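Local coordinates for Lmo1076 protein (Listeria monocytogenes serovar 1/2a, PDB 3FI7) that hydrolyses cell-wall peptidoglycan as a virulence-associated, autoinhibited autolysin, an N-acetylglucosaminidase of family GH73 represented here by its catalytic domain, at residues P74-F79 / P114-S119; I56-L61 / S168-L173. All coordinates share one frame; numbering follows the deposited sequence.

Contact 1 of 2, residues P74-F79 / P114-S119; sequences PNYNLF and PSHKES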
ATOM      1  N   PRO A  74     -16.338   3.661   6.429  1.00 54.56           N
ATOM      2  CA  PRO A  74     -15.797   4.940   6.896  1.00 55.11           C
ATOM      3  C   PRO A  74     -14.549   4.819   7.774  1.00 53.16           C
ATOM      4  O   PRO A  74     -14.229   5.755   8.499  1.00 57.09           O
ATOM      5  CB  PRO A  74     -16.947   5.468   7.739  1.00 53.20           C
ATOM      6  CG  PRO A  74     -17.439   4.214   8.438  1.00 50.02           C
ATOM      7  CD  PRO A  74     -17.249   3.076   7.430  1.00 47.87           C
ATOM      8  N   ASN A  75     -13.850   3.693   7.706  1.00 54.10           N
ATOM      9  CA  ASN A  75     -12.680   3.483   8.551  1.00 51.13           C
ATOM     10  C   ASN A  75     -11.371   3.862   7.866  1.00 45.65           C
ATOM     11  O   ASN A  75     -10.493   4.450   8.486  1.00 40.06           O
ATOM     12  CB  ASN A  75     -12.640   2.032   9.015  1.00 46.29           C
ATOM     13  CG  ASN A  75     -13.951   1.599   9.637  1.00 60.14           C
ATOM     14  OD1 ASN A  75     -14.415   2.198  10.612  1.00 58.92           O
ATOM     15  ND2 ASN A  75     -14.565   0.566   9.070  1.00 54.82           N
ATOM     16  N   TYR A  76     -11.247   3.498   6.593  1.00 37.64           N
ATOM     17  CA  TYR A  76     -10.122   3.927   5.766  1.00 45.00           C
ATOM     18  C   TYR A  76      -8.780   3.379   6.236  1.00 43.87           C
ATOM     19  O   TYR A  76      -7.738   3.918   5.883  1.00 41.48           O
ATOM     20  CB  TYR A  76     -10.062   5.458   5.715  1.00 44.52           C
ATOM     21  CG  TYR A  76     -11.303   6.099   5.131  1.00 51.98           C
ATOM     22  CD1 TYR A  76     -12.209   6.779   5.939  1.00 50.10           C
ATOM     23  CD2 TYR A  76     -11.572   6.020   3.769  1.00 53.79           C
ATOM     24  CE1 TYR A  76     -13.349   7.368   5.399  1.00 51.59           C
ATOM     25  CE2 TYR A  76     -12.703   6.601   3.223  1.00 52.78           C
ATOM     26  CZ  TYR A  76     -13.586   7.276   4.039  1.00 57.77           C
ATOM     27  OH  TYR A  76     -14.706   7.851   3.483  1.00 62.83           O
ATOM     28  N   ASN A  77      -8.810   2.307   7.019  1.00 41.86           N
ATOM     29  CA  ASN A  77      -7.608   1.748   7.635  1.00 38.44           C
ATOM     30  C   ASN A  77      -7.007   0.675   6.728  1.00 40.92           C
ATOM     31  O   ASN A  77      -7.305  -0.522   6.869  1.00 39.23           O
ATOM     32  CB  ASN A  77      -7.969   1.185   9.024  1.00 35.17           C
ATOM     33  CG  ASN A  77      -6.753   0.772   9.847  1.00 35.44           C
ATOM     34  OD1 ASN A  77      -5.676   0.502   9.315  1.00 38.49           O
ATOM     35  ND2 ASN A  77      -6.936   0.707  11.167  1.00 41.17           N
ATOM     36  N   LEU A  78      -6.166   1.110   5.790  1.00 32.13           N
ATOM     37  CA  LEU A  78      -5.656   0.225   4.741  1.00 31.86           C
ATOM     38  C   LEU A  78      -4.705  -0.831   5.269  1.00 36.50           C
ATOM     39  O   LEU A  78      -4.607  -1.924   4.714  1.00 36.34           O
ATOM     40  CB  LEU A  78      -4.950   1.026   3.642  1.00 28.41           C
ATOM     41  CG  LEU A  78      -5.810   2.045   2.887  1.00 38.85           C
ATOM     42  CD1 LEU A  78      -4.923   2.955   2.035  1.00 33.25           C
ATOM     43  CD2 LEU A  78      -6.889   1.350   2.039  1.00 33.99           C
ATOM     44  N   PHE A  79      -3.994  -0.511   6.340  1.00 34.50           N
ATOM     45  CA  PHE A  79      -2.949  -1.410   6.800  1.00 36.24           C
ATOM     46  C   PHE A  79      -3.365  -2.214   8.034  1.00 36.78           C
ATOM     47  O   PHE A  79      -2.565  -2.953   8.593  1.00 34.41           O
ATOM     48  CB  PHE A  79      -1.650  -0.633   7.019  1.00 29.84           C
ATOM     49  CG  PHE A  79      -1.171   0.093   5.794  1.00 31.33           C
ATOM     50  CD1 PHE A  79      -0.299  -0.518   4.904  1.00 31.42           C
ATOM     51  CD2 PHE A  79      -1.605   1.381   5.520  1.00 30.98           C
ATOM     52  CE1 PHE A  79       0.145   0.152   3.764  1.00 35.28           C
ATOM     53  CE2 PHE A  79      -1.163   2.052   4.390  1.00 36.93           C
ATOM     54  CZ  PHE A  79      -0.286   1.433   3.508  1.00 34.42           C
ATOM     55  N   PRO A 114      -9.848   9.718   8.897  1.00 53.17           N
ATOM     56  CA  PRO A 114     -10.704  10.608   8.096  1.00 49.86           C
ATOM     57  C   PRO A 114     -10.730  10.202   6.627  1.00 56.82           C
ATOM     58  O   PRO A 114     -11.736  10.398   5.943  1.00 56.51           O
ATOM     59  CB  PRO A 114     -10.029  11.976   8.241  1.00 47.85           C
ATOM     60  CG  PRO A 114      -9.223  11.875   9.507  1.00 50.36           C
ATOM     61  CD  PRO A 114      -8.756  10.448   9.562  1.00 49.07           C
ATOM     62  N   SER A 115      -9.623   9.643   6.148  1.00 53.37           N
ATOM     63  CA  SER A 115      -9.530   9.182   4.768  1.00 46.66           C
ATOM     64  C   SER A 115      -8.284   8.335   4.583  1.00 44.61           C
ATOM     65  O   SER A 115      -7.491   8.162   5.508  1.00 42.86           O
ATOM     66  CB  SER A 115      -9.468  10.367   3.804  1.00 51.04           C
ATOM     67  OG  SER A 115      -8.212  11.021   3.897  1.00 47.47           O
ATOM     68  N   HIS A 116      -8.107   7.827   3.370  1.00 40.75           N
ATOM     69  CA  HIS A 116      -6.952   7.009   3.054  1.00 41.64           C
ATOM     70  C   HIS A 116      -5.638   7.762   3.260  1.00 47.35           C
ATOM     71  O   HIS A 116      -4.594   7.149   3.511  1.00 44.20           O
ATOM     72  CB  HIS A 116      -7.047   6.486   1.622  1.00 38.36           C
ATOM     73  CG  HIS A 116      -8.050   5.392   1.453  1.00 46.70           C
ATOM     74  ND1 HIS A 116      -8.717   5.168   0.270  1.00 54.63           N
ATOM     75  CD2 HIS A 116      -8.510   4.466   2.328  1.00 49.26           C
ATOM     76  CE1 HIS A 116      -9.536   4.141   0.416  1.00 60.60           C
ATOM     77  NE2 HIS A 116      -9.429   3.696   1.656  1.00 57.64           N
ATOM     78  N   LYS A 117      -5.686   9.086   3.160  1.00 40.87           N
ATOM     79  CA  LYS A 117      -4.467   9.874   3.261  1.00 48.50           C
ATOM     80  C   LYS A 117      -3.768   9.656   4.597  1.00 45.44           C
ATOM     81  O   LYS A 117      -2.563   9.423   4.638  1.00 45.81           O
ATOM     82  CB  LYS A 117      -4.740  11.361   3.060  1.00 47.90           C
ATOM     83  CG  LYS A 117      -3.481  12.208   3.158  1.00 52.10           C
ATOM     84  CD  LYS A 117      -3.785  13.689   3.045  1.00 60.19           C
ATOM     85  CE  LYS A 117      -2.562  14.527   3.380  1.00 66.46           C
ATOM     86  NZ  LYS A 117      -2.886  15.988   3.370  1.00 77.51           N
ATOM     87  N   GLU A 118      -4.527   9.730   5.685  1.00 39.08           N
ATOM     88  CA  GLU A 118      -3.948   9.622   7.021  1.00 37.94           C
ATOM     89  C   GLU A 118      -3.460   8.196   7.288  1.00 45.24           C
ATOM     90  O   GLU A 118      -2.493   7.981   8.026  1.00 42.78           O
ATOM     91  CB  GLU A 118      -4.953  10.071   8.086  1.00 40.10           C
ATOM     92  CG  GLU A 118      -5.247  11.575   8.076  1.00 43.94           C
ATOM     93  CD  GLU A 118      -6.223  12.009   6.981  1.00 53.84           C
ATOM     94  OE1 GLU A 118      -6.300  13.224   6.705  1.00 64.88           O
ATOM     95  OE2 GLU A 118      -6.924  11.156   6.399  1.00 57.60           O
ATOM     96  N   SER A 119      -4.131   7.227   6.671  1.00 40.62           N
ATOM     97  CA  SER A 119      -3.728   5.825   6.750  1.00 38.73           C
ATOM     98  C   SER A 119      -2.367   5.610   6.053  1.00 36.52           C
ATOM     99  O   SER A 119      -1.457   4.987   6.615  1.00 32.62           O
ATOM    100  CB  SER A 119      -4.821   4.938   6.135  1.00 38.73           C
ATOM    101  OG  SER A 119      -4.430   3.580   6.061  1.00 38.44           O
TER
HETATM  102  O   HOH W   1      -3.649   2.104   8.156  1.00 43.10           O
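Y76 lies across the start of helix 116-129, its side chain meeting P114, S115 and H116. Its CB rests against S115 C at 3.6 Å. From CG outward the ring spreads over S115, whose CA makes a CH-pi contact 3.9 Å from the ring centroid, over one face. The two sides of the ring then part company. CD1 and CE1 run toward P114, Y76 CE1 coming to 3.5 Å from P114 O, while CD2 turns its edge to the face of H116 in a T-shaped pair with the planes at 83°. The imidazole is also held by a hydrogen bond from its NE2 to G71 O, and L78 CD2 packs obliquely on the ring, 3.5 Å from H116 NE2. The contact thus lays the loop between helix 52-63 and strand 89-98 over the N terminus of helix 116-129, within the lysozyme-clan glucosaminidase domain. S115 is the N-cap of that helix: S115 OG accepts from K117 N and donates to E118 OE2, at 2.8 Å, on the syn side of the carboxylate. One turn further along, S119 OG stands anti to its backbone N (chi1 174°). In this position S119 OG accepts a hydrogen bond from L78 N (3.0 Å, N-H...O 152°). A water bridges the same hydroxyl to N77 OD1, into which it donates, and to F79 N, from which it accepts. N77 ND2 is hydrogen-bonded to A111 O, and the ring of F79 brings its edge to within 3.6 Å of S119 OG through CD2.

Contact 2 of 2, residues I56-L61 / S168-L173; sequences IAQAAL and SKLNTL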
ATOM      1  N   ILE A  56       2.362   1.845  -2.394  1.00 28.19           N
ATOM      2  CA  ILE A  56       1.142   1.516  -3.113  1.00 31.28           C
ATOM      3  C   ILE A  56       0.961   0.000  -3.124  1.00 29.11           C
ATOM      4  O   ILE A  56      -0.136  -0.494  -2.902  1.00 34.84           O
ATOM      5  CB  ILE A  56       1.159   2.082  -4.554  1.00 29.04           C
ATOM      6  CG1 ILE A  56       1.138   3.612  -4.522  1.00 30.14           C
ATOM      7  CG2 ILE A  56      -0.013   1.550  -5.353  1.00 26.31           C
ATOM      8  CD1 ILE A  56       1.690   4.266  -5.784  1.00 33.90           C
ATOM      9  N   ALA A  57       2.042  -0.735  -3.366  1.00 29.81           N
ATOM     10  CA  ALA A  57       1.971  -2.198  -3.346  1.00 31.94           C
ATOM     11  C   ALA A  57       1.573  -2.716  -1.962  1.00 33.62           C
ATOM     12  O   ALA A  57       0.747  -3.619  -1.845  1.00 33.45           O
ATOM     13  CB  ALA A  57       3.286  -2.803  -3.778  1.00 28.97           C
ATOM     14  N   GLN A  58       2.147  -2.136  -0.914  1.00 30.15           N
ATOM     15  CA  GLN A  58       1.771  -2.519   0.444  1.00 31.37           C
ATOM     16  C   GLN A  58       0.303  -2.240   0.709  1.00 33.48           C
ATOM     17  O   GLN A  58      -0.392  -3.075   1.286  1.00 33.14           O
ATOM     18  CB  GLN A  58       2.624  -1.802   1.494  1.00 29.29           C
ATOM     19  CG  GLN A  58       3.919  -2.498   1.809  1.00 29.09           C
ATOM     20  CD  GLN A  58       4.483  -2.070   3.149  1.00 38.61           C
ATOM     21  OE1 GLN A  58       4.921  -0.932   3.314  1.00 36.91           O
ATOM     22  NE2 GLN A  58       4.481  -2.985   4.118  1.00 33.06           N
ATOM     23  N   ALA A  59      -0.174  -1.071   0.280  1.00 33.17           N
ATOM     24  CA  ALA A  59      -1.565  -0.711   0.535  1.00 32.94           C
ATOM     25  C   ALA A  59      -2.511  -1.683  -0.144  1.00 31.30           C
ATOM     26  O   ALA A  59      -3.511  -2.071   0.446  1.00 34.27           O
ATOM     27  CB  ALA A  59      -1.861   0.708   0.101  1.00 26.76           C
ATOM     28  N   ALA A  60      -2.186  -2.084  -1.373  1.00 29.32           N
ATOM     29  CA  ALA A  60      -3.050  -2.993  -2.124  1.00 32.74           C
ATOM     30  C   ALA A  60      -3.059  -4.367  -1.474  1.00 32.44           C
ATOM     31  O   ALA A  60      -4.096  -5.020  -1.385  1.00 30.17           O
ATOM     32  CB  ALA A  60      -2.597  -3.108  -3.578  1.00 26.27           C
ATOM     33  N   LEU A  61      -1.890  -4.788  -1.016  1.00 31.72           N
ATOM     34  CA  LEU A  61      -1.723  -6.107  -0.430  1.00 40.01           C
ATOM     35  C   LEU A  61      -2.405  -6.218   0.938  1.00 41.61           C
ATOM     36  O   LEU A  61      -3.123  -7.185   1.198  1.00 40.37           O
ATOM     37  CB  LEU A  61      -0.230  -6.429  -0.318  1.00 40.43           C
ATOM     38  CG  LEU A  61       0.184  -7.849   0.037  1.00 41.56           C
ATOM     39  CD1 LEU A  61      -0.320  -8.834  -1.016  1.00 34.58           C
ATOM     40  CD2 LEU A  61       1.697  -7.917   0.172  1.00 42.37           C
ATOM     41  N   SER A 168       8.499 -11.013  -2.535  1.00 34.53           N
ATOM     42  CA  SER A 168       8.106 -11.510  -3.842  1.00 36.61           C
ATOM     43  C   SER A 168       6.695 -11.029  -4.236  1.00 37.09           C
ATOM     44  O   SER A 168       6.458 -10.663  -5.383  1.00 33.60           O
ATOM     45  CB  SER A 168       8.200 -13.040  -3.863  1.00 32.04           C
ATOM     46  OG  SER A 168       7.421 -13.573  -4.915  1.00 49.79           O
ATOM     47  N   LYS A 169       5.767 -11.021  -3.281  1.00 31.48           N
ATOM     48  CA  LYS A 169       4.430 -10.482  -3.527  1.00 32.75           C
ATOM     49  C   LYS A 169       4.460  -8.996  -3.880  1.00 39.37           C
ATOM     50  O   LYS A 169       3.838  -8.581  -4.858  1.00 35.02           O
ATOM     51  CB  LYS A 169       3.524 -10.700  -2.319  1.00 28.45           C
ATOM     52  CG  LYS A 169       3.310 -12.171  -2.007  1.00 36.66           C
ATOM     53  CD  LYS A 169       2.501 -12.364  -0.740  1.00 41.60           C
ATOM     54  CE  LYS A 169       2.581 -13.812  -0.280  1.00 43.76           C
ATOM     55  NZ  LYS A 169       1.873 -14.020   0.999  1.00 46.66           N
ATOM     56  N   LEU A 170       5.175  -8.196  -3.086  1.00 27.94           N
ATOM     57  CA  LEU A 170       5.297  -6.774  -3.383  1.00 31.60           C
ATOM     58  C   LEU A 170       5.921  -6.562  -4.764  1.00 36.16           C
ATOM     59  O   LEU A 170       5.435  -5.747  -5.545  1.00 30.22           O
ATOM     60  CB  LEU A 170       6.132  -6.050  -2.328  1.00 28.46           C
ATOM     61  CG  LEU A 170       5.531  -5.969  -0.932  1.00 37.00           C
ATOM     62  CD1 LEU A 170       6.531  -5.338   0.053  1.00 27.89           C
ATOM     63  CD2 LEU A 170       4.222  -5.205  -0.965  1.00 31.09           C
ATOM     64  N   ASN A 171       6.998  -7.290  -5.054  1.00 32.87           N
ATOM     65  CA  ASN A 171       7.652  -7.184  -6.357  1.00 37.00           C
ATOM     66  C   ASN A 171       6.717  -7.522  -7.514  1.00 36.90           C
ATOM     67  O   ASN A 171       6.780  -6.899  -8.565  1.00 32.69           O
ATOM     68  CB  ASN A 171       8.896  -8.067  -6.429  1.00 26.92           C
ATOM     69  CG  ASN A 171       9.983  -7.630  -5.457  1.00 37.51           C
ATOM     70  OD1 ASN A 171       9.978  -6.501  -4.968  1.00 36.34           O
ATOM     71  ND2 ASN A 171      10.925  -8.527  -5.179  1.00 35.28           N
ATOM     72  N   THR A 172       5.847  -8.507  -7.315  1.00 33.95           N
ATOM     73  CA  THR A 172       4.934  -8.912  -8.370  1.00 28.67           C
ATOM     74  C   THR A 172       3.881  -7.827  -8.624  1.00 30.78           C
ATOM     75  O   THR A 172       3.562  -7.532  -9.769  1.00 32.85           O
ATOM     76  CB  THR A 172       4.268 -10.264  -8.062  1.00 35.27           C
ATOM     77  OG1 THR A 172       5.277 -11.270  -7.922  1.00 37.32           O
ATOM     78  CG2 THR A 172       3.304 -10.668  -9.183  1.00 31.56           C
ATOM     79  N   LEU A 173       3.353  -7.231  -7.559  1.00 29.33           N
ATOM     80  CA  LEU A 173       2.424  -6.117  -7.707  1.00 34.62           C
ATOM     81  C   LEU A 173       3.109  -4.961  -8.421  1.00 31.22           C
ATOM     82  O   LEU A 173       2.560  -4.378  -9.349  1.00 31.35           O
ATOM     83  CB  LEU A 173       1.923  -5.645  -6.349  1.00 33.49           C
ATOM     84  CG  LEU A 173       0.890  -6.543  -5.678  1.00 35.59           C
ATOM     85  CD1 LEU A 173       0.949  -6.401  -4.173  1.00 38.54           C
ATOM     86  CD2 LEU A 173      -0.476  -6.174  -6.190  1.00 40.87           C
TER
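Two helices of the helical core, 52-63 and 166-176, cross here at close to a right angle: within 56-61 and 168-173 the axes pass 9.1 Å apart, with their N-to-C directions at 109°. A57 and L61, one turn apart on the first helix, face L170 and L173 on the second. No hydrogen bond spans the interface, in which apolar side chains pack on one another and on the backbone of helix 52-63. A57, whose CA is nearest to that of L170 across the contact, meets L170 CD2 with its CB at 3.8 Å and L173 CB at 4.1 Å. L170 sends in a single branch. With CG anti to its own carbonyl carbon (chi1 -67°), L170 CD2 lies over the backbone of the first helix, 3.7 Å from Q58 N, and also touches the CG of Q58. L61 CD2 lies 3.9 Å from L170 CD2, the two side chains crossing at about a right angle. L173 CD1 sits 3.6 Å from A57 O, the carbonyl that receives the helical bond of L61 N, and 4.0 Å from L61 CB. K169 adds its CB beside L61 CD2, while its ammonium leads away to a salt bridge with D163. The polar end of Q58 is likewise used elsewhere, NE2 on Y166 OH and OE1 on N123 ND2. L156 and T153 of helix 149-156 pack on L170, and W65 on A60 and L173. Near-perpendicular packing of these two helices forms part of the helical core of the glucosaminidase domain, a member of the lysozyme clan.

From the N terminus the chain runs through helices 12-22 and 29-47 before helix 52-63, which supplies 56-61 to contact 2. It then enters the loop holding 74-79, makes the hairpin of strands 89-98 and 104-111, and returns at 114-119, so that contact 1 closes a loop of 34 intervening residues that includes the hairpin. After helices 116-129 and 149-156 it reaches helix 166-176, where contact 2 closes a much larger loop of 106 residues with contact 1 nested inside. The centres are about 18 Å apart, yet F79 CE1 packs 3.7 Å from A59 N. Helix 52-63 thus packs against the loop before the hairpin and against helix 166-176.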